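PDB 3ZED: RNA-directed RNA polymerase from Infectious pancreatic necrosis virus, which catalyses RNA-templated synthesis of the viral RNA from ribonucleoside triphosphates and probably also occurs covalently attached to the genomic RNA. Local coordinates for residues A173-G176 against V177-R181; N479-L482 against M483-V487. All blocks are in the same frame, centred on the assembly; numbering follows the deposited sequence.

Interaction 1 of 2, residues A173-G176 against V177-R181; sequences AMKG and VATGR. With K (potassium ion), chain K.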
loop_
_atom_site.group_PDB
_atom_site.type_symbol
_atom_site.label_atom_id
_atom_site.label_comp_id
_atom_site.label_asym_id
_atom_site.label_seq_id
_atom_site.Cartn_x
_atom_site.Cartn_y
_atom_site.Cartn_z
ATOM N N ALA B 173 15.249 13.197 -4.577
ATOM C CA ALA B 173 14.283 13.692 -3.590
ATOM C C ALA B 173 14.084 12.651 -2.443
ATOM O O ALA B 173 14.083 13.039 -1.268
ATOM C CB ALA B 173 12.960 14.004 -4.263
ATOM N N MET B 174 14.002 11.337 -2.785
ATOM C CA MET B 174 13.873 10.239 -1.799
ATOM C C MET B 174 15.108 10.194 -0.904
ATOM O O MET B 174 14.954 10.138 0.316
ATOM C CB MET B 174 13.637 8.869 -2.469
ATOM C CG MET B 174 12.379 8.824 -3.319
ATOM S SD MET B 174 10.791 9.204 -2.443
ATOM C CE MET B 174 10.342 7.572 -1.862
ATOM N N LYS B 175 16.329 10.257 -1.503
ATOM C CA LYS B 175 17.591 10.285 -0.761
ATOM C C LYS B 175 17.625 11.512 0.168
ATOM O O LYS B 175 18.083 11.396 1.301
ATOM C CB LYS B 175 18.792 10.275 -1.729
ATOM C CG LYS B 175 20.144 10.407 -1.027
ATOM C CD LYS B 175 21.309 10.349 -1.998
ATOM C CE LYS B 175 22.643 10.534 -1.303
ATOM N NZ LYS B 175 22.969 11.971 -1.127
ATOM N N GLY B 176 17.138 12.654 -0.319
ATOM C CA GLY B 176 17.047 13.900 0.439
ATOM C C GLY B 176 16.198 13.776 1.691
ATOM O O GLY B 176 16.598 14.260 2.754
ATOM N N VAL B 177 15.040 13.088 1.590
ATOM C CA VAL B 177 14.147 12.818 2.745
ATOM C C VAL B 177 14.858 11.850 3.739
ATOM O O VAL B 177 14.863 12.094 4.949
ATOM C CB VAL B 177 12.735 12.294 2.308
ATOM C CG1 VAL B 177 11.961 11.699 3.484
ATOM C CG2 VAL B 177 11.918 13.394 1.638
ATOM N N ALA B 178 15.507 10.800 3.216
ATOM C CA ALA B 178 16.201 9.803 4.027
ATOM C C ALA B 178 17.459 10.320 4.720
ATOM O O ALA B 178 17.735 9.878 5.840
ATOM C CB ALA B 178 16.576 8.596 3.170
ATOM N N THR B 179 18.271 11.176 4.046
ATOM C CA THR B 179 19.596 11.548 4.563
ATOM C C THR B 179 19.898 13.064 4.611
ATOM O O THR B 179 20.965 13.442 5.088
ATOM C CB THR B 179 20.697 10.871 3.678
ATOM O OG1 THR B 179 20.674 11.461 2.375
ATOM C CG2 THR B 179 20.527 9.348 3.547
ATOM N N GLY B 180 18.997 13.894 4.106
ATOM C CA GLY B 180 19.230 15.334 3.996
ATOM C C GLY B 180 18.996 16.178 5.224
ATOM O O GLY B 180 19.676 16.005 6.221
ATOM N N ARG B 181 18.027 17.096 5.155
ATOM C CA ARG B 181 17.710 18.037 6.239
ATOM C C ARG B 181 17.300 17.332 7.544
ATOM O O ARG B 181 17.580 17.844 8.631
ATOM C CB ARG B 181 16.597 19.009 5.796
ATOM C CG ARG B 181 15.233 18.366 5.496
ATOM C CD ARG B 181 14.198 19.458 5.254
ATOM N NE ARG B 181 12.849 18.939 5.063
ATOM C CZ ARG B 181 11.969 18.733 6.041
ATOM N NH1 ARG B 181 12.297 18.987 7.300
ATOM N NH2 ARG B 181 10.766 18.252 5.767
HETATM K K K K . 13.595 11.503 7.282
HETATM O O HOH W 1 15.392 14.631 5.190
#
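K175 and T179 meet on the last turn of helix 164-179, a helix C-terminus at which the carbonyl of V177 coordinates a bound potassium ion. The main-chain bonds follow the i to i+4 pattern: V177 N donates to A173 O, and A178 N to M174 O at 3.0 Å. The series continues with T179 N to K175 O at 2.8 Å, then ends at G180 N to G176 O, where the N-H...O angle has fallen to 134°. G180 N lies above the carbonyl plane of G176, in keeping with G180 being the first residue to leave helical backbone angles.

One side-chain bond adds to this. T179 OG1 sits between its own backbone N and carbonyl carbon (chi1 68°), which swings the hydroxyl back to K175 O at 2.8 Å. It arrives above the carbonyl plane, whereas T179 N approaches nearly along the C=O axis, and two donors of one residue therefore grip a single oxygen. Carbon-to-oxygen contacts add a little: K175 CG lies 3.6 Å from T179 OG1, and V177 CG2 packs against A173 O.

The ionic and water-mediated contacts come last. R181, beyond the helix, directs its guanidinium to E404 and E508 in salt bridges. N182 O, N184 OD1, N409 OD1, G512 O and N514 OD1 complete the potassium site, and the negative end of the helix would be expected to favour the cation there. V177 O coordinates potassium at 2.7 Å and is hydrogen-bonded to a water at 2.6 Å, which is also hydrogen-bonded to G176 O.

Interaction 2 of 2, residues N479-L482 against M483-V487; sequences NNHL and MSTIV
M483 begins the turn by donating its backbone N to N479 O at 3.2 Å. Its thioether is bent at the last torsion (chi3 -71°), which carries CE back beside the amide of N480, 3.2 Å from OD1. That oxygen also has a weak hydrogen bond from Q469.

S484 N comes next, bonded to N480 O at 3.0 Å, while its hydroxyl is bonded to A387 O.

T485 supplies two donors to one acceptor. Its N reaches H481 O at 3.0 Å and its OG1 reaches the same oxygen at 2.9 Å, from opposite faces of the carbonyl plane. The hydroxyl can do this because OG1 stands beside its own backbone N (chi1 -70°), and it is hydrogen-bonded to T204 OG1 as well. The H481 ring is fixed at both nitrogens, NE2 on T204 O and ND1 on A387 N; a backbone N-H facing ND1 is consistent with the proton residing on NE2.

I486 continues the ladder from its N to L482 O, and its CD1 packs 4.2 Å from CD1 of L482. Both side chains lie on L197 of helix 194-204.

All eight touching residues are buried. The sequence SGxxxTxxxN, whose final asparagine is N480, and the contacts to I385 and A387 at a palm hairpin are consistent with helix 476-493 being the motif B helix of the polymerase palm.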
loop_
_atom_site.group_PDB
_atom_site.type_symbol
_atom_site.label_atom_id
_atom_site.label_comp_id
_atom_site.label_asym_id
_atom_site.label_seq_id
_atom_site.Cartn_x
_atom_site.Cartn_y
_atom_site.Cartn_z
ATOM N N ASN B 479 4.454 -0.505 7.178
ATOM C CA ASN B 479 5.629 0.274 7.582
ATOM C C ASN B 479 5.304 1.772 7.658
ATOM O O ASN B 479 5.740 2.425 8.586
ATOM C CB ASN B 479 6.803 0.021 6.633
ATOM C CG ASN B 479 7.322 -1.389 6.647
ATOM O OD1 ASN B 479 7.158 -2.122 7.618
ATOM N ND2 ASN B 479 7.995 -1.786 5.577
ATOM N N ASN B 480 4.523 2.300 6.711
ATOM C CA ASN B 480 4.111 3.708 6.735
ATOM C C ASN B 480 3.193 3.978 7.929
ATOM O O ASN B 480 3.345 5.000 8.598
ATOM C CB ASN B 480 3.411 4.084 5.425
ATOM C CG ASN B 480 4.351 4.387 4.276
ATOM O OD1 ASN B 480 5.557 4.515 4.437
ATOM N ND2 ASN B 480 3.817 4.493 3.083
ATOM N N HIS B 481 2.264 3.030 8.229
ATOM C CA HIS B 481 1.336 3.148 9.362
ATOM C C HIS B 481 2.102 3.182 10.699
ATOM O O HIS B 481 1.724 3.935 11.600
ATOM C CB HIS B 481 0.314 2.000 9.330
ATOM C CG HIS B 481 -0.917 2.245 10.160
ATOM N ND1 HIS B 481 -2.078 2.769 9.599
ATOM C CD2 HIS B 481 -1.143 1.988 11.471
ATOM C CE1 HIS B 481 -2.970 2.795 10.579
ATOM N NE2 HIS B 481 -2.445 2.362 11.732
ATOM N N LEU B 482 3.192 2.398 10.811
ATOM C CA LEU B 482 4.034 2.391 12.010
ATOM C C LEU B 482 4.745 3.766 12.183
ATOM O O LEU B 482 4.795 4.306 13.297
ATOM C CB LEU B 482 5.038 1.229 11.958
ATOM C CG LEU B 482 6.209 1.199 12.978
ATOM C CD1 LEU B 482 5.730 1.423 14.406
ATOM C CD2 LEU B 482 6.833 -0.149 12.974
ATOM N N MET B 483 5.267 4.327 11.093
ATOM C CA MET B 483 5.928 5.641 11.129
ATOM C C MET B 483 4.954 6.735 11.574
ATOM O O MET B 483 5.312 7.536 12.438
ATOM C CB MET B 483 6.587 5.973 9.799
ATOM C CG MET B 483 7.793 5.095 9.530
ATOM S SD MET B 483 8.770 5.625 8.112
ATOM C CE MET B 483 7.670 5.202 6.766
ATOM N N SER B 484 3.701 6.707 11.071
ATOM C CA SER B 484 2.676 7.674 11.492
ATOM C C SER B 484 2.317 7.484 12.963
ATOM O O SER B 484 2.099 8.472 13.657
ATOM C CB SER B 484 1.425 7.552 10.631
ATOM O OG SER B 484 1.711 7.961 9.308
ATOM N N THR B 485 2.312 6.224 13.442
ATOM C CA THR B 485 2.062 5.857 14.850
ATOM C C THR B 485 3.107 6.531 15.771
ATOM O O THR B 485 2.751 7.045 16.835
ATOM C CB THR B 485 2.048 4.320 14.989
ATOM O OG1 THR B 485 0.867 3.842 14.348
ATOM C CG2 THR B 485 2.088 3.844 16.443
ATOM N N ILE B 486 4.387 6.531 15.336
ATOM C CA ILE B 486 5.504 7.137 16.058
ATOM C C ILE B 486 5.292 8.663 16.142
ATOM O O ILE B 486 5.431 9.237 17.228
ATOM C CB ILE B 486 6.871 6.757 15.408
ATOM C CG1 ILE B 486 7.162 5.252 15.594
ATOM C CG2 ILE B 486 8.021 7.663 15.945
ATOM C CD1 ILE B 486 8.379 4.673 14.817
ATOM N N VAL B 487 4.933 9.303 15.005
ATOM C CA VAL B 487 4.684 10.742 14.944
ATOM C C VAL B 487 3.506 11.099 15.899
ATOM O O VAL B 487 3.630 12.031 16.695
ATOM C CB VAL B 487 4.452 11.234 13.475
ATOM C CG1 VAL B 487 3.979 12.689 13.429
ATOM C CG2 VAL B 487 5.709 11.057 12.623
#

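Overall arrangement
Along the chain, interaction 1 comes first, at the C-terminal end of helix 164-179, and interaction 2 follows nearly 300 residues later inside helix 476-493. They are in series: neither nests in nor crosses the other, and each spans contiguous residues, closing a helical turn and no long loop. Their centres lie 18 Å apart and their nearest atoms about 8 Å apart, without touching. The potassium site links their surroundings: N409, a ligand alongside V177, is also touched by M483, whose side chain is about 8 Å from the ion. Interaction 2 further joins its helix to helices 194-204 and 412-426 and to strand 382-386.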